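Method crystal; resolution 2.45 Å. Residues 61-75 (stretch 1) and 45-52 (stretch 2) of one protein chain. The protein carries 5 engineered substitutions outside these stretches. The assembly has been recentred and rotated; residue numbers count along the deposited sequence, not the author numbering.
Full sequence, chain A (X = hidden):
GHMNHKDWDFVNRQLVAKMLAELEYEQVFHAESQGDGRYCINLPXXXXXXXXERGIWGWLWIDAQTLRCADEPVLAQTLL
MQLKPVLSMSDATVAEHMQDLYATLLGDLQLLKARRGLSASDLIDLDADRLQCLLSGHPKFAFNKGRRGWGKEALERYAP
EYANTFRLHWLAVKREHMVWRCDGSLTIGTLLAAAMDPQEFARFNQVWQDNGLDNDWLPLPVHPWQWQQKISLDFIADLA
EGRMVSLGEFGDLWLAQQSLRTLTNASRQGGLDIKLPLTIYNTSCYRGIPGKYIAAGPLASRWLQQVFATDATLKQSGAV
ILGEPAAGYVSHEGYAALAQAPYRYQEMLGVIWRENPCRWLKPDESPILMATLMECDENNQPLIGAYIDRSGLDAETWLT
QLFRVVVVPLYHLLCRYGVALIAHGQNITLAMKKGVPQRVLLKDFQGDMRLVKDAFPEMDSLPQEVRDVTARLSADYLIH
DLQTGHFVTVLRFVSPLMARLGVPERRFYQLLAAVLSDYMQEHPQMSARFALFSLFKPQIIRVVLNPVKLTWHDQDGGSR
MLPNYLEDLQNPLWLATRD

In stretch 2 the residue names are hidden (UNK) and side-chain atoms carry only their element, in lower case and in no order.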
# COMPACT_ATOMS: atom_id res chain seq x y z
N TRP A 61 -27.78 -7.89 27.79
CA TRP A 61 -28.44 -7.67 26.51
C TRP A 61 -28.91 -6.22 26.51
O TRP A 61 -29.96 -5.89 27.07
CB TRP A 61 -29.61 -8.62 26.30
CG TRP A 61 -29.29 -10.06 26.57
CD1 TRP A 61 -28.06 -10.64 26.60
CD2 TRP A 61 -30.23 -11.10 26.86
NE1 TRP A 61 -28.17 -11.97 26.89
CE2 TRP A 61 -29.50 -12.28 27.05
CE3 TRP A 61 -31.63 -11.14 26.97
CZ2 TRP A 61 -30.11 -13.50 27.35
CZ3 TRP A 61 -32.23 -12.35 27.27
CH2 TRP A 61 -31.47 -13.51 27.45
N ILE A 62 -28.13 -5.34 25.89
CA ILE A 62 -28.38 -3.91 25.92
C ILE A 62 -29.30 -3.52 24.77
O ILE A 62 -29.07 -3.92 23.62
CB ILE A 62 -27.05 -3.13 25.87
CG1 ILE A 62 -26.26 -3.37 27.16
CG2 ILE A 62 -27.32 -1.63 25.65
CD1 ILE A 62 -24.91 -2.68 27.22
N ASP A 63 -30.34 -2.75 25.08
CA ASP A 63 -31.20 -2.16 24.06
C ASP A 63 -30.53 -0.89 23.55
O ASP A 63 -30.52 0.13 24.24
CB ASP A 63 -32.59 -1.88 24.63
CG ASP A 63 -33.54 -1.31 23.59
OD1 ASP A 63 -33.09 -0.97 22.47
OD2 ASP A 63 -34.75 -1.20 23.90
N ALA A 64 -29.99 -0.95 22.33
CA ALA A 64 -29.15 0.13 21.82
C ALA A 64 -29.91 1.45 21.72
O ALA A 64 -29.30 2.52 21.80
CB ALA A 64 -28.57 -0.25 20.46
N GLN A 65 -31.23 1.41 21.55
CA GLN A 65 -31.99 2.65 21.39
C GLN A 65 -32.06 3.44 22.69
O GLN A 65 -32.21 4.67 22.65
CB GLN A 65 -33.40 2.34 20.88
CG GLN A 65 -33.46 2.01 19.40
CD GLN A 65 -33.04 3.17 18.53
OE1 GLN A 65 -33.42 4.32 18.76
NE2 GLN A 65 -32.23 2.88 17.51
N THR A 66 -31.95 2.78 23.84
CA THR A 66 -32.04 3.46 25.12
C THR A 66 -30.73 4.11 25.55
O THR A 66 -30.72 4.82 26.57
CB THR A 66 -32.49 2.48 26.21
OG1 THR A 66 -31.46 1.50 26.42
CG2 THR A 66 -33.78 1.78 25.80
N LEU A 67 -29.64 3.91 24.81
CA LEU A 67 -28.34 4.41 25.24
C LEU A 67 -28.36 5.92 25.42
O LEU A 67 -28.83 6.65 24.54
CB LEU A 67 -27.26 4.00 24.24
CG LEU A 67 -26.77 2.56 24.32
CD1 LEU A 67 -25.92 2.22 23.12
CD2 LEU A 67 -25.99 2.32 25.61
N ARG A 68 -27.84 6.38 26.55
CA ARG A 68 -27.71 7.80 26.85
C ARG A 68 -26.35 8.06 27.49
O ARG A 68 -25.92 7.31 28.37
CB ARG A 68 -28.80 8.28 27.81
CG ARG A 68 -30.21 8.19 27.28
CD ARG A 68 -30.46 9.24 26.21
NE ARG A 68 -31.86 9.25 25.80
CZ ARG A 68 -32.38 8.46 24.86
NH1 ARG A 68 -31.61 7.60 24.21
NH2 ARG A 68 -33.67 8.55 24.56
N CYS A 69 -25.68 9.11 27.03
CA CYS A 69 -24.48 9.64 27.68
C CYS A 69 -24.73 11.13 27.92
O CYS A 69 -24.23 11.98 27.20
CB CYS A 69 -23.23 9.41 26.84
SG CYS A 69 -21.69 9.76 27.72
N ALA A 70 -25.53 11.42 28.95
CA ALA A 70 -25.93 12.79 29.24
C ALA A 70 -26.69 13.33 28.03
O ALA A 70 -27.81 12.88 27.76
CB ALA A 70 -24.71 13.65 29.59
N ASP A 71 -26.10 14.29 27.31
CA ASP A 71 -26.63 14.75 26.04
C ASP A 71 -25.61 14.66 24.91
O ASP A 71 -25.92 15.08 23.79
CB ASP A 71 -27.13 16.20 26.17
CG ASP A 71 -28.52 16.29 26.79
OD1 ASP A 71 -29.26 15.29 26.70
OD2 ASP A 71 -28.87 17.34 27.37
N GLU A 72 -24.41 14.14 25.17
CA GLU A 72 -23.48 13.89 24.09
C GLU A 72 -24.12 12.97 23.05
O GLU A 72 -24.90 12.08 23.41
CB GLU A 72 -22.19 13.24 24.63
CG GLU A 72 -21.38 14.13 25.54
CD GLU A 72 -19.89 13.86 25.42
OE1 GLU A 72 -19.31 13.28 26.36
OE2 GLU A 72 -19.32 14.24 24.37
N PRO A 73 -23.84 13.16 21.76
CA PRO A 73 -24.32 12.20 20.77
C PRO A 73 -23.65 10.85 20.97
O PRO A 73 -22.45 10.77 21.25
CB PRO A 73 -23.95 12.84 19.43
CG PRO A 73 -22.82 13.75 19.75
CD PRO A 73 -23.05 14.24 21.15
N VAL A 74 -24.44 9.79 20.82
CA VAL A 74 -23.97 8.43 21.08
C VAL A 74 -23.09 8.01 19.90
O VAL A 74 -23.58 7.70 18.82
CB VAL A 74 -25.14 7.46 21.28
CG1 VAL A 74 -24.63 6.05 21.55
CG2 VAL A 74 -26.02 7.95 22.42
N LEU A 75 -21.77 7.99 20.13
CA LEU A 75 -20.81 7.63 19.09
C LEU A 75 -19.77 6.69 19.68
O LEU A 75 -19.32 6.87 20.82
CB LEU A 75 -20.12 8.88 18.52
CG LEU A 75 -21.06 9.91 17.89
CD1 LEU A 75 -20.30 11.19 17.57
CD2 LEU A 75 -21.72 9.35 16.64
N UNK A 45 -15.45 10.83 33.85
CA UNK A 45 -15.95 11.89 33.01
C UNK A 45 -17.11 11.54 32.10
O UNK A 45 -17.38 12.28 31.15
N UNK A 46 -17.80 10.43 32.35
CA UNK A 46 -18.98 10.11 31.57
C UNK A 46 -19.77 9.01 32.26
O UNK A 46 -19.20 8.16 32.95
c UNK A 46 -18.62 9.70 30.14
N UNK A 47 -21.08 9.04 32.06
CA UNK A 47 -21.99 8.02 32.56
C UNK A 47 -22.89 7.57 31.42
O UNK A 47 -23.50 8.40 30.74
o UNK A 47 -25.48 9.14 35.05
c UNK A 47 -24.80 8.13 35.27
c UNK A 47 -22.84 8.53 33.73
c UNK A 47 -23.92 7.56 34.19
n UNK A 47 -24.81 7.50 36.43
N UNK A 48 -22.99 6.26 31.23
CA UNK A 48 -23.85 5.66 30.22
C UNK A 48 -25.05 5.04 30.90
O UNK A 48 -24.90 4.23 31.82
c UNK A 48 -20.75 5.43 28.81
c UNK A 48 -23.09 4.61 29.41
c UNK A 48 -22.06 5.20 28.51
c UNK A 48 -21.01 6.16 26.72
c UNK A 48 -23.18 6.23 25.05
c UNK A 48 -22.25 5.67 27.18
c UNK A 48 -21.94 6.71 24.62
c UNK A 48 -20.84 6.69 25.44
n UNK A 48 -20.11 6.01 27.74
c UNK A 48 -23.35 5.71 26.31
N UNK A 49 -26.25 5.43 30.45
CA UNK A 49 -27.50 4.90 30.97
C UNK A 49 -28.25 4.21 29.84
O UNK A 49 -28.17 4.61 28.68
c UNK A 49 -30.96 7.55 33.43
c UNK A 49 -28.36 6.02 31.59
n UNK A 49 -31.12 8.20 32.28
n UNK A 49 -29.75 7.38 33.95
c UNK A 49 -27.68 6.70 32.77
c UNK A 49 -28.50 7.84 33.35
n UNK A 49 -32.02 7.09 34.08
N UNK A 50 -28.98 3.15 30.19
CA UNK A 50 -29.61 2.31 29.19
C UNK A 50 -30.50 1.29 29.89
O UNK A 50 -30.46 1.14 31.11
c UNK A 50 -27.04 -1.33 30.15
c UNK A 50 -28.57 1.61 28.31
c UNK A 50 -27.93 -0.55 29.44
c UNK A 50 -25.49 0.48 30.20
c UNK A 50 -25.82 -0.82 30.53
c UNK A 50 -27.61 0.75 29.09
c UNK A 50 -26.38 1.26 29.48
N UNK A 51 -31.29 0.59 29.09
CA UNK A 51 -32.09 -0.54 29.55
C UNK A 51 -31.44 -1.83 29.06
O UNK A 51 -30.93 -1.88 27.93
o UNK A 51 -34.13 0.76 29.45
c UNK A 51 -33.53 -0.45 29.04
N UNK A 52 -31.47 -2.86 29.90
CA UNK A 52 -30.83 -4.11 29.54
C UNK A 52 -31.40 -5.23 30.39
O UNK A 52 -32.04 -5.00 31.41
c UNK A 52 -29.31 -4.03 29.71

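Position 45 has no side-chain atoms at all, not even a CB, and its phi of 72° is one that by itself favours glycine. It touches nothing on stretch 1. It is Gly-45.

Position 46 opens the strand with a single side-chain carbon, which must be CB; that carbon lies 3.9 Å from SG of Cys-69. One carbon and nothing beyond it identifies Ala-46.

At position 47 there are three carbons in an unbranched chain, the third bearing one oxygen and one nitrogen. The side chain comes no nearer to stretch 1 than 6.2 Å, from its second carbon to O of Arg-68, so the contact is left to the backbone: O of position 47 receives a CA-H...O contact from CA of Cys-69 at 3.4 Å. An amide after two methylenes would be glutamine, and the chain is one carbon too long for asparagine. This is Gln-47.

Position 48 carries one carbon followed by fused five- and six-membered rings holding eight carbons and one nitrogen, an indole. CB of Cys-69 sits 3.5 Å from the centroid of the six-membered ring and 7° off its normal, squarely over one face, while CG1 of Val-74 approaches the edge. The residue is Trp-48, and that edge contact is to its CZ3, 3.8 Å from Val-74 CG1.

Position 49 shows three carbons, a nitrogen, then a carbon with two more nitrogens: a guanidinium. Its CB is 4.4 Å from CB of Arg-68. It is Arg-49, whose N donates to O of Arg-68 and whose O accepts from N of Arg-68, both at 2.8 Å. This reciprocal pair defines a single antiparallel bridge.

Position 50 has one carbon and a ring of six carbons with no oxygen attached, which rules out tyrosine. CD1 of Ile-62 lies over one ring face, 4.1 Å from the centroid and 22° off the normal, and CD2 of Leu-67 reaches CB of position 50 at 3.8 Å. This is Phe-50.

Position 51 holds one carbon and one oxygen, the oxygen 3.8 Å from CG2 of Thr-66; with no extra methyl it is not threonine but Ser-51. Its N donates to OG1 of Thr-66 at 2.8 Å, and its O accepts from N of Asp-63 at 3.0 Å.

Position 52 again has one carbon, CB, packed 4.0 Å from CG1 of Ile-62. It is Ala-52, paired with Ile-62 in an antiparallel, non-hydrogen-bonded bridge with their side chains on the same face of the sheet.

The contact therefore joins two short backbone pairings around an irregular segment. Between them, Thr-66 OG1 donates to Asp-63 O at 2.7 Å while accepting from Ser-51 N, so one hydroxyl ties the intervening loop to the strand. Apolar packing adds to this: Leu-67 reaches both aromatic residues, Ile-62 covers Phe-50, and Cys-69 covers Trp-48. Together the stretches bury 683 Å².

Stretch 2 (45-52) GAQWRFSA
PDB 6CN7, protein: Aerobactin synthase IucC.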